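Local coordinates for hypothetical protein XAC2396 (Xanthomonas axonopodis pv. citri, PDB 2G3W) that is of unknown function but has a compact fold built around a variation of the PD-(D/E)XK nuclease motif, at residues 47-52 and 130-135; 93-96 and 101-104; 111-116 and 175-180; 158-163 and 169-174. One frame throughout, in Å; residues are numbered along the deposited sequence.

Interaction 1: residues 47-52 and 130-135; sequences FALFAD and RVIELD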
# COMPACT_ATOMS: atom_id res chain seq x y z
N PHE A 47 -4.13 12.24 -13.76
CA PHE A 47 -5.23 11.87 -14.60
C PHE A 47 -5.10 10.40 -15.03
O PHE A 47 -6.05 9.62 -14.91
CB PHE A 47 -5.36 12.85 -15.79
CG PHE A 47 -6.66 12.69 -16.54
CD1 PHE A 47 -6.84 11.59 -17.35
CD2 PHE A 47 -7.70 13.60 -16.40
CE1 PHE A 47 -8.05 11.39 -18.05
CE2 PHE A 47 -8.92 13.42 -17.12
CZ PHE A 47 -9.08 12.31 -17.92
N ALA A 48 -3.92 10.00 -15.48
CA ALA A 48 -3.70 8.63 -15.93
C ALA A 48 -3.87 7.60 -14.83
O ALA A 48 -4.36 6.48 -15.09
CB ALA A 48 -2.34 8.49 -16.60
N LEU A 49 -3.46 7.94 -13.60
CA LEU A 49 -3.63 7.01 -12.47
C LEU A 49 -5.10 6.78 -12.10
O LEU A 49 -5.47 5.72 -11.61
CB LEU A 49 -2.81 7.46 -11.24
CG LEU A 49 -1.28 7.53 -11.42
CD1 LEU A 49 -0.59 7.97 -10.12
CD2 LEU A 49 -0.76 6.18 -11.91
N PHE A 50 -5.95 7.77 -12.37
CA PHE A 50 -7.33 7.76 -11.93
C PHE A 50 -8.35 7.88 -13.06
O PHE A 50 -9.50 8.21 -12.82
CB PHE A 50 -7.53 8.89 -10.89
CG PHE A 50 -6.83 8.62 -9.61
CD1 PHE A 50 -7.37 7.72 -8.69
CD2 PHE A 50 -5.57 9.16 -9.37
CE1 PHE A 50 -6.70 7.41 -7.56
CE2 PHE A 50 -4.90 8.85 -8.23
CZ PHE A 50 -5.46 7.98 -7.31
N ALA A 51 -7.91 7.60 -14.30
CA ALA A 51 -8.59 8.04 -15.50
C ALA A 51 -9.98 7.44 -15.63
O ALA A 51 -10.18 6.23 -15.42
CB ALA A 51 -7.75 7.73 -16.74
N ASP A 52 -10.90 8.31 -16.04
CA ASP A 52 -12.30 8.01 -16.09
C ASP A 52 -12.87 8.84 -17.22
O ASP A 52 -12.30 9.89 -17.55
CB ASP A 52 -12.92 8.52 -14.79
CG ASP A 52 -14.25 7.90 -14.51
OD1 ASP A 52 -15.27 8.57 -14.77
OD2 ASP A 52 -14.27 6.75 -14.03
N ARG A 130 -7.00 8.80 0.45
CA ARG A 130 -5.89 8.08 -0.17
C ARG A 130 -4.68 9.01 -0.25
O ARG A 130 -4.78 10.13 -0.75
CB ARG A 130 -6.31 7.61 -1.59
CG ARG A 130 -5.22 6.86 -2.36
CD ARG A 130 -5.74 6.48 -3.80
NE ARG A 130 -6.84 5.53 -3.64
CZ ARG A 130 -6.70 4.23 -3.40
NH1 ARG A 130 -5.49 3.66 -3.30
NH2 ARG A 130 -7.76 3.50 -3.23
N VAL A 131 -3.53 8.59 0.28
CA VAL A 131 -2.34 9.41 0.20
C VAL A 131 -1.32 8.61 -0.56
O VAL A 131 -1.06 7.43 -0.24
CB VAL A 131 -1.77 9.83 1.61
CG1 VAL A 131 -0.43 10.65 1.42
CG2 VAL A 131 -2.80 10.65 2.38
N ILE A 132 -0.80 9.21 -1.63
CA ILE A 132 0.28 8.58 -2.38
C ILE A 132 1.49 9.50 -2.50
O ILE A 132 1.37 10.75 -2.46
CB ILE A 132 -0.15 8.05 -3.75
CG1 ILE A 132 -0.32 9.14 -4.75
CG2 ILE A 132 -1.44 7.12 -3.69
CD1 ILE A 132 -0.13 8.62 -6.13
N GLU A 133 2.66 8.88 -2.62
CA GLU A 133 3.90 9.64 -2.79
C GLU A 133 4.62 9.14 -4.04
O GLU A 133 4.77 7.93 -4.22
CB GLU A 133 4.83 9.49 -1.59
CG GLU A 133 6.17 10.11 -1.92
CD GLU A 133 7.06 10.31 -0.73
OE1 GLU A 133 6.66 9.95 0.39
OE2 GLU A 133 8.17 10.87 -0.91
N LEU A 134 5.05 10.09 -4.86
CA LEU A 134 5.85 9.81 -6.04
C LEU A 134 7.28 10.27 -5.80
O LEU A 134 7.51 11.32 -5.22
CB LEU A 134 5.28 10.60 -7.21
CG LEU A 134 3.77 10.49 -7.43
CD1 LEU A 134 3.32 11.43 -8.62
CD2 LEU A 134 3.37 9.02 -7.68
N ASP A 135 8.24 9.49 -6.28
CA ASP A 135 9.66 9.83 -6.18
C ASP A 135 9.92 11.15 -6.88
O ASP A 135 9.57 11.30 -8.05
CB ASP A 135 10.49 8.73 -6.86
CG ASP A 135 12.01 8.99 -6.76
OD1 ASP A 135 12.52 9.77 -7.57
OD2 ASP A 135 12.68 8.42 -5.88

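Interaction 2: residues 93-96 and 101-104; sequences RKAC and EAVV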
# COMPACT_ATOMS: atom_id res chain seq x y z
N ARG A 93 -8.73 18.25 5.58
CA ARG A 93 -10.01 18.04 6.25
C ARG A 93 -11.18 18.31 5.33
O ARG A 93 -12.11 17.52 5.27
CB ARG A 93 -10.11 18.91 7.51
CG ARG A 93 -11.18 18.43 8.46
CD ARG A 93 -11.47 19.44 9.54
NE ARG A 93 -11.81 20.77 9.03
CZ ARG A 93 -12.92 21.08 8.38
NH1 ARG A 93 -13.83 20.15 8.10
NH2 ARG A 93 -13.13 22.33 7.98
N LYS A 94 -11.13 19.45 4.63
CA LYS A 94 -12.15 19.88 3.67
C LYS A 94 -12.37 18.82 2.59
O LYS A 94 -13.52 18.45 2.29
CB LYS A 94 -11.72 21.19 3.00
CG LYS A 94 -12.72 21.70 1.92
CD LYS A 94 -12.08 22.56 0.81
N ALA A 95 -11.28 18.33 2.00
CA ALA A 95 -11.45 17.38 0.89
C ALA A 95 -12.16 16.09 1.36
O ALA A 95 -13.07 15.60 0.69
CB ALA A 95 -10.11 17.08 0.23
N CYS A 96 -11.79 15.57 2.54
CA CYS A 96 -12.42 14.34 3.04
C CYS A 96 -13.89 14.55 3.39
O CYS A 96 -14.74 13.65 3.24
CB CYS A 96 -11.66 13.78 4.25
SG CYS A 96 -10.20 12.81 3.75
N GLU A 101 -14.28 10.17 -1.97
CA GLU A 101 -12.89 9.80 -1.81
C GLU A 101 -12.04 11.05 -2.04
O GLU A 101 -12.30 11.80 -2.98
CB GLU A 101 -12.46 8.70 -2.79
CG GLU A 101 -10.97 8.23 -2.56
CD GLU A 101 -10.49 7.11 -3.52
OE1 GLU A 101 -11.25 6.17 -3.83
OE2 GLU A 101 -9.32 7.14 -3.95
N ALA A 102 -11.05 11.28 -1.17
CA ALA A 102 -10.11 12.37 -1.33
C ALA A 102 -8.77 11.73 -1.57
O ALA A 102 -8.48 10.66 -0.99
CB ALA A 102 -10.07 13.25 -0.08
N VAL A 103 -7.96 12.35 -2.43
CA VAL A 103 -6.60 11.88 -2.73
C VAL A 103 -5.62 13.04 -2.60
O VAL A 103 -5.85 14.12 -3.14
CB VAL A 103 -6.53 11.29 -4.18
CG1 VAL A 103 -5.15 10.62 -4.49
CG2 VAL A 103 -7.71 10.29 -4.42
N VAL A 104 -4.51 12.80 -1.91
CA VAL A 104 -3.39 13.70 -1.90
C VAL A 104 -2.26 12.98 -2.64
O VAL A 104 -1.93 11.84 -2.33
CB VAL A 104 -2.96 13.98 -0.44
CG1 VAL A 104 -1.63 14.81 -0.38
CG2 VAL A 104 -4.05 14.69 0.25

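Interaction 3: residues 111-116 and 175-180; sequences ATETWW and MVRQAP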
# COMPACT_ATOMS: atom_id res chain seq x y z
N ALA A 111 10.73 16.59 1.89
CA ALA A 111 9.62 17.37 2.44
C ALA A 111 8.36 16.52 2.58
O ALA A 111 7.61 16.66 3.55
CB ALA A 111 9.34 18.57 1.55
N THR A 112 8.09 15.70 1.57
CA THR A 112 6.92 14.84 1.57
C THR A 112 7.02 13.70 2.59
O THR A 112 6.03 13.38 3.24
CB THR A 112 6.65 14.29 0.17
OG1 THR A 112 6.50 15.37 -0.76
CG2 THR A 112 5.37 13.45 0.16
N GLU A 113 8.20 13.10 2.74
CA GLU A 113 8.43 12.11 3.82
C GLU A 113 8.30 12.75 5.21
O GLU A 113 7.66 12.19 6.10
CB GLU A 113 9.81 11.47 3.69
CG GLU A 113 10.14 10.54 4.90
CD GLU A 113 11.37 9.71 4.68
OE1 GLU A 113 12.48 10.30 4.57
OE2 GLU A 113 11.24 8.47 4.61
N THR A 114 8.90 13.91 5.40
CA THR A 114 8.77 14.62 6.67
C THR A 114 7.30 14.99 6.98
O THR A 114 6.82 14.75 8.09
CB THR A 114 9.69 15.82 6.74
OG1 THR A 114 9.32 16.75 5.71
CG2 THR A 114 11.11 15.37 6.53
N TRP A 115 6.61 15.53 5.99
CA TRP A 115 5.17 15.79 6.07
C TRP A 115 4.39 14.53 6.50
O TRP A 115 3.62 14.55 7.47
CB TRP A 115 4.65 16.31 4.73
CG TRP A 115 3.15 16.46 4.66
CD1 TRP A 115 2.40 17.52 5.10
CD2 TRP A 115 2.22 15.55 4.05
NE1 TRP A 115 1.06 17.30 4.83
CE2 TRP A 115 0.92 16.10 4.19
CE3 TRP A 115 2.35 14.30 3.45
CZ2 TRP A 115 -0.23 15.46 3.73
CZ3 TRP A 115 1.19 13.65 2.98
CH2 TRP A 115 -0.07 14.23 3.13
N TRP A 116 4.65 13.42 5.84
CA TRP A 116 3.98 12.18 6.26
C TRP A 116 4.25 11.80 7.70
O TRP A 116 3.32 11.60 8.48
CB TRP A 116 4.30 11.00 5.32
CG TRP A 116 3.66 9.76 5.86
CD1 TRP A 116 4.26 8.75 6.57
CD2 TRP A 116 2.27 9.46 5.82
NE1 TRP A 116 3.30 7.80 6.93
CE2 TRP A 116 2.07 8.24 6.51
CE3 TRP A 116 1.15 10.11 5.26
CZ2 TRP A 116 0.80 7.64 6.63
CZ3 TRP A 116 -0.11 9.53 5.40
CH2 TRP A 116 -0.27 8.30 6.09
N MSE A 175 3.98 5.27 -4.06
CA MSE A 175 3.94 4.70 -2.74
C MSE A 175 2.60 5.04 -2.07
O MSE A 175 2.25 6.19 -1.93
CB MSE A 175 5.18 5.10 -1.90
CG MSE A 175 5.02 4.90 -0.39
SE MSE A 175 4.95 3.02 0.09
CE MSE A 175 4.36 3.30 2.01
N VAL A 176 1.85 4.02 -1.66
CA VAL A 176 0.56 4.27 -1.02
C VAL A 176 0.76 4.42 0.51
O VAL A 176 1.01 3.44 1.20
CB VAL A 176 -0.44 3.17 -1.35
CG1 VAL A 176 -1.79 3.49 -0.75
CG2 VAL A 176 -0.56 3.02 -2.90
N ARG A 177 0.71 5.65 1.01
CA ARG A 177 0.78 5.93 2.44
C ARG A 177 -0.53 5.60 3.16
O ARG A 177 -0.52 5.28 4.33
CB ARG A 177 1.10 7.42 2.67
CG ARG A 177 2.42 7.88 2.03
CD ARG A 177 3.61 7.39 2.82
NE ARG A 177 4.87 8.06 2.41
CZ ARG A 177 6.08 7.64 2.77
NH1 ARG A 177 6.20 6.55 3.52
NH2 ARG A 177 7.17 8.29 2.38
N GLN A 178 -1.66 5.74 2.49
CA GLN A 178 -2.94 5.47 3.12
C GLN A 178 -3.93 5.19 2.02
O GLN A 178 -3.85 5.83 0.99
CB GLN A 178 -3.41 6.69 3.92
CG GLN A 178 -4.61 6.39 4.83
CD GLN A 178 -4.86 7.43 5.91
OE1 GLN A 178 -3.94 7.90 6.54
NE2 GLN A 178 -6.14 7.75 6.14
N ALA A 179 -4.85 4.23 2.21
CA ALA A 179 -5.92 4.02 1.23
C ALA A 179 -7.23 3.79 1.98
O ALA A 179 -7.19 3.26 3.08
CB ALA A 179 -5.59 2.83 0.32
N PRO A 180 -8.39 4.21 1.40
CA PRO A 180 -9.68 3.90 2.03
C PRO A 180 -9.90 2.40 2.28
O PRO A 180 -9.44 1.57 1.50
CB PRO A 180 -10.73 4.38 1.01
CG PRO A 180 -10.03 5.30 0.08
CD PRO A 180 -8.53 5.05 0.19
O HOH W 1 3.99 10.91 1.90

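Interaction 4: residues 158-163 and 169-174; sequences DGEVQM and SVTLTP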
# COMPACT_ATOMS: atom_id res chain seq x y z
N ASP A 158 1.05 -4.13 -11.68
CA ASP A 158 1.61 -4.43 -10.36
C ASP A 158 2.03 -3.18 -9.54
O ASP A 158 3.04 -3.19 -8.84
CB ASP A 158 2.78 -5.41 -10.48
CG ASP A 158 2.36 -6.75 -11.04
OD1 ASP A 158 1.18 -7.11 -10.84
OD2 ASP A 158 3.20 -7.43 -11.67
N GLY A 159 1.23 -2.11 -9.65
CA GLY A 159 1.48 -0.86 -8.93
C GLY A 159 2.57 0.03 -9.52
O GLY A 159 2.88 1.09 -8.97
N GLU A 160 3.13 -0.41 -10.63
CA GLU A 160 4.18 0.33 -11.31
C GLU A 160 3.60 1.06 -12.53
O GLU A 160 2.74 0.52 -13.25
CB GLU A 160 5.26 -0.66 -11.74
CG GLU A 160 6.37 -0.06 -12.53
CD GLU A 160 7.43 -1.06 -12.88
OE1 GLU A 160 7.23 -1.87 -13.82
OE2 GLU A 160 8.49 -1.02 -12.24
N VAL A 161 4.05 2.29 -12.75
CA VAL A 161 3.54 3.08 -13.87
C VAL A 161 4.69 3.49 -14.78
O VAL A 161 5.72 3.96 -14.30
CB VAL A 161 2.66 4.30 -13.39
CG1 VAL A 161 3.42 5.17 -12.44
CG2 VAL A 161 2.10 5.12 -14.59
N GLN A 162 4.50 3.28 -16.07
CA GLN A 162 5.39 3.77 -17.12
C GLN A 162 4.67 4.79 -18.00
O GLN A 162 3.55 4.54 -18.47
CB GLN A 162 5.95 2.63 -18.01
CG GLN A 162 6.91 3.15 -19.09
CD GLN A 162 7.50 2.09 -20.02
OE1 GLN A 162 7.08 0.93 -20.04
NE2 GLN A 162 8.49 2.50 -20.81
N MSE A 163 5.32 5.92 -18.22
CA MSE A 163 4.84 6.96 -19.10
C MSE A 163 5.78 6.99 -20.28
O MSE A 163 6.93 7.46 -20.18
CB MSE A 163 4.85 8.29 -18.38
CG MSE A 163 3.79 8.38 -17.28
SE MSE A 163 2.15 9.12 -17.98
CE MSE A 163 2.76 10.91 -18.01
N SER A 169 11.13 8.29 -21.66
CA SER A 169 10.30 7.48 -20.78
C SER A 169 10.67 7.73 -19.33
O SER A 169 11.81 8.11 -19.02
CB SER A 169 10.43 6.00 -21.13
OG SER A 169 9.54 5.23 -20.35
N VAL A 170 9.69 7.56 -18.46
CA VAL A 170 9.87 7.57 -17.00
C VAL A 170 8.99 6.47 -16.43
O VAL A 170 7.82 6.36 -16.80
CB VAL A 170 9.42 8.92 -16.37
CG1 VAL A 170 9.54 8.89 -14.81
CG2 VAL A 170 10.20 10.09 -16.97
N THR A 171 9.58 5.65 -15.55
CA THR A 171 8.88 4.60 -14.82
C THR A 171 9.05 4.85 -13.33
O THR A 171 10.14 5.14 -12.84
CB THR A 171 9.40 3.16 -15.16
OG1 THR A 171 9.43 2.97 -16.57
CG2 THR A 171 8.52 2.07 -14.56
N LEU A 172 7.94 4.75 -12.62
CA LEU A 172 7.92 4.92 -11.17
C LEU A 172 6.85 4.06 -10.51
O LEU A 172 5.89 3.64 -11.15
CB LEU A 172 7.72 6.38 -10.81
CG LEU A 172 6.40 7.07 -11.15
CD1 LEU A 172 6.20 8.25 -10.23
CD2 LEU A 172 6.37 7.55 -12.58
N THR A 173 7.03 3.79 -9.22
CA THR A 173 6.10 3.01 -8.42
C THR A 173 5.57 3.91 -7.33
O THR A 173 6.30 4.23 -6.37
CB THR A 173 6.82 1.88 -7.76
OG1 THR A 173 7.47 1.10 -8.76
CG2 THR A 173 5.85 0.98 -6.94
N PRO A 174 4.31 4.36 -7.48
CA PRO A 174 3.73 5.24 -6.46
C PRO A 174 3.67 4.54 -5.11
O PRO A 174 3.42 3.33 -5.05
CB PRO A 174 2.34 5.54 -6.99
CG PRO A 174 2.50 5.35 -8.54
CD PRO A 174 3.40 4.16 -8.62
O HOH W 2 2.16 1.41 -6.47

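Interaction 1: residues 47-52 and 130-135
Phe50 brings one corner of its ring against the aliphatic part of Arg130: CZ sits 3.8 Å from Arg130 CD, which lies at the ring edge, close to the ring plane. The methylene is the part of the arginine that touches, and the guanidinium beyond it is turned 53° from the phenyl plane. Arg130 leaves its backbone with CG anti to N (chi1 179°) and stays extended as far as CD, then bends at chi3 (-65°). The bend turns NE aside in front of the ring edge, toward Glu101, whose OE2 pairs with it in a salt bridge, so the charged end is held by the neighbouring strand while the hydrocarbon part lies against Phe50. One residue earlier, Leu49 extends toward the strand from the last turn of helix 37-49, and its CD1 meets Ile132 CD1 at 4.1 Å. Here two methyl tips touch, the side chains approaching at a slant. Both pairs belong to the packing of helix 37-49 and the residue that follows it on the mixed sheet, in which strand 129-133 runs between strands 101-106 and 168-176. Together the two segments bury 143 Å², and the backbones stay well apart, with Leu49 CA 10.9 Å from Ile132 CA. Phe50 is the first residue to depart from helical backbone angles, although its N still bonds to Phe47 O at 3.1 Å, so its ring hangs from the very end of the helix. Around the pair, Val103 and Ile105 of strand 101-106 also touch Phe50, and Ile105 touches Ile132 and Leu134 as well.

Interaction 2: residues 93-96 and 101-104
Ala102 carries most of this contact, giving up 60 Å² to the helix with nothing larger than a methyl group. Its CB points at the last turns of helix 89-98 and comes to 3.8 Å from Ala95 CB. The carbonyl carbon of Ala95 is just as close, so the methyl rests on the helix backbone as well as on a side chain. From the next residue Cys96 adds its sulfur, with SG 3.9 Å from Ala102 CB; its chi1 of -81°, with SG beside the backbone N, brings the sulfur to that methyl. Two small residues facing each other let helix and strand come close, and Cys96 CA is 5.3 Å from Ala102 CA. Helix 89-98 is the crossover of a beta-alpha-beta unit, linking strand 78-84 to the parallel strand 101-106, and the contact lies where the chain turns from helix into second strand. Ala95 also packs on Trp81 of the first strand, while Cys96 reaches Tyr126 and Leu129. Glu101 and Val103, the strand neighbours of Ala102, direct their CB atoms away from the helix. The carbonyl O of Cys96 accepts a hydrogen bond from Asn128 ND2.

Interaction 3: residues 111-116 and 175-180
Arg177, where the chain turns a corner, lays its side chain along the indole of Trp116. Trp116 CG lies over one face of the guanidinium, and CG of the selenomethionine Met175, two residues earlier, covers the opposite face. The closest overlap is at the root of the arginine: CB stands 3.6 Å from the centroid of the Trp116 six-membered ring, only 9° off the normal, a CH-pi contact. Bent at chi2 (-75°), the chain then follows the indole, with CD 3.9 Å from Trp116 CG and the guanidinium within 7° of parallel to the ring. Arg177 O approaches the far end of the ring, 3.5 Å from Trp116 CH2. Arg177 NE donates to a water at 3.0 Å, which makes a weak link to Thr112 O; NH2 forms a salt bridge with Glu133 and NH1 bonds to Tyr22 O of the second subunit. Gln178 follows, forming with Arg177 a classic beta bulge opposite Val131. Its OE1 lies at the indole edge, in plane, 3.7 Å from Trp116 CH2, and takes a hydrogen bond from Asn24 ND2 of the second subunit; NE2 bonds to Met123 O. Arg177 is thus buried with its three nitrogens bonded and its flat group held between hydrocarbon and indole, consistent with a retained positive charge, which the carboxylate of Glu113, close by but not in contact, would probably stabilise further.

Interaction 4: residues 158-163 and 169-174
Val161 and Leu172 face each other as an antiparallel hydrogen-bonded pair, with Val161 N to Leu172 O at 2.8 Å and Leu172 N to Val161 O at 2.9 Å. Met163 and Val170 repeat the pattern two residues on. There the bond from Met163 N to Val170 O is nearly straight (178°), whereas the return from Val170 N to Met163 O stretches to 3.3 Å with the donor tilted from the carbonyl plane. Within the first pair, Val161 CG1 lies 3.8 Å from Leu172 CG, the two side chains lying side by side, and also reaches the Pro174 ring. On the other face Gln162, extended throughout, sends NE2 to Ser169 OG at 3.0 Å, close to its amide plane, while its CG touches Thr171 OG1. Diagonally across, Glu160 CG lies 3.6 Å from Thr171 CG2. At the open end a water donates to both Gly159 O (2.6 Å) and Pro174 O (2.7 Å), bridging the two arms of the hairpin where the strand pairing has stopped. The turn into the strand, with Gly159 at positive phi, is held by the Asp18 carboxylate, which accepts from Asp158 N and Gly159 N. Strand 149-157 flanks 160-165 on its other side. Over the face bearing Val161, Met163, Val170 and Leu172, helix 136-143 covers Met163, Val170 and Leu172 through Ala138, Ala141 and Leu142, while helix 37-49 reaches Val161 and Met163 through Leu45 and Leu49.

Starting from the N terminus, interaction 1 opens at the end of helix 37-49 and closes only at strand 129-133, tying that helix to the middle of the sheet. Nested within its loop is interaction 2, a short closure between helix 89-98 and strand 101-106, the latter adjacent to 129-133. Interaction 3 also begins inside that loop, on helix 110-123, but ends beyond it at 175-180, so the two cross. Interaction 4, the hairpin of strands 160-165 and 168-176, forms after interaction 1 has closed and nests within interaction 3, continuing directly into its second segment. Interactions 2 and 4 lie on opposite sides of the chain's centre, with centres about 24 Å apart, joined through the one sheet.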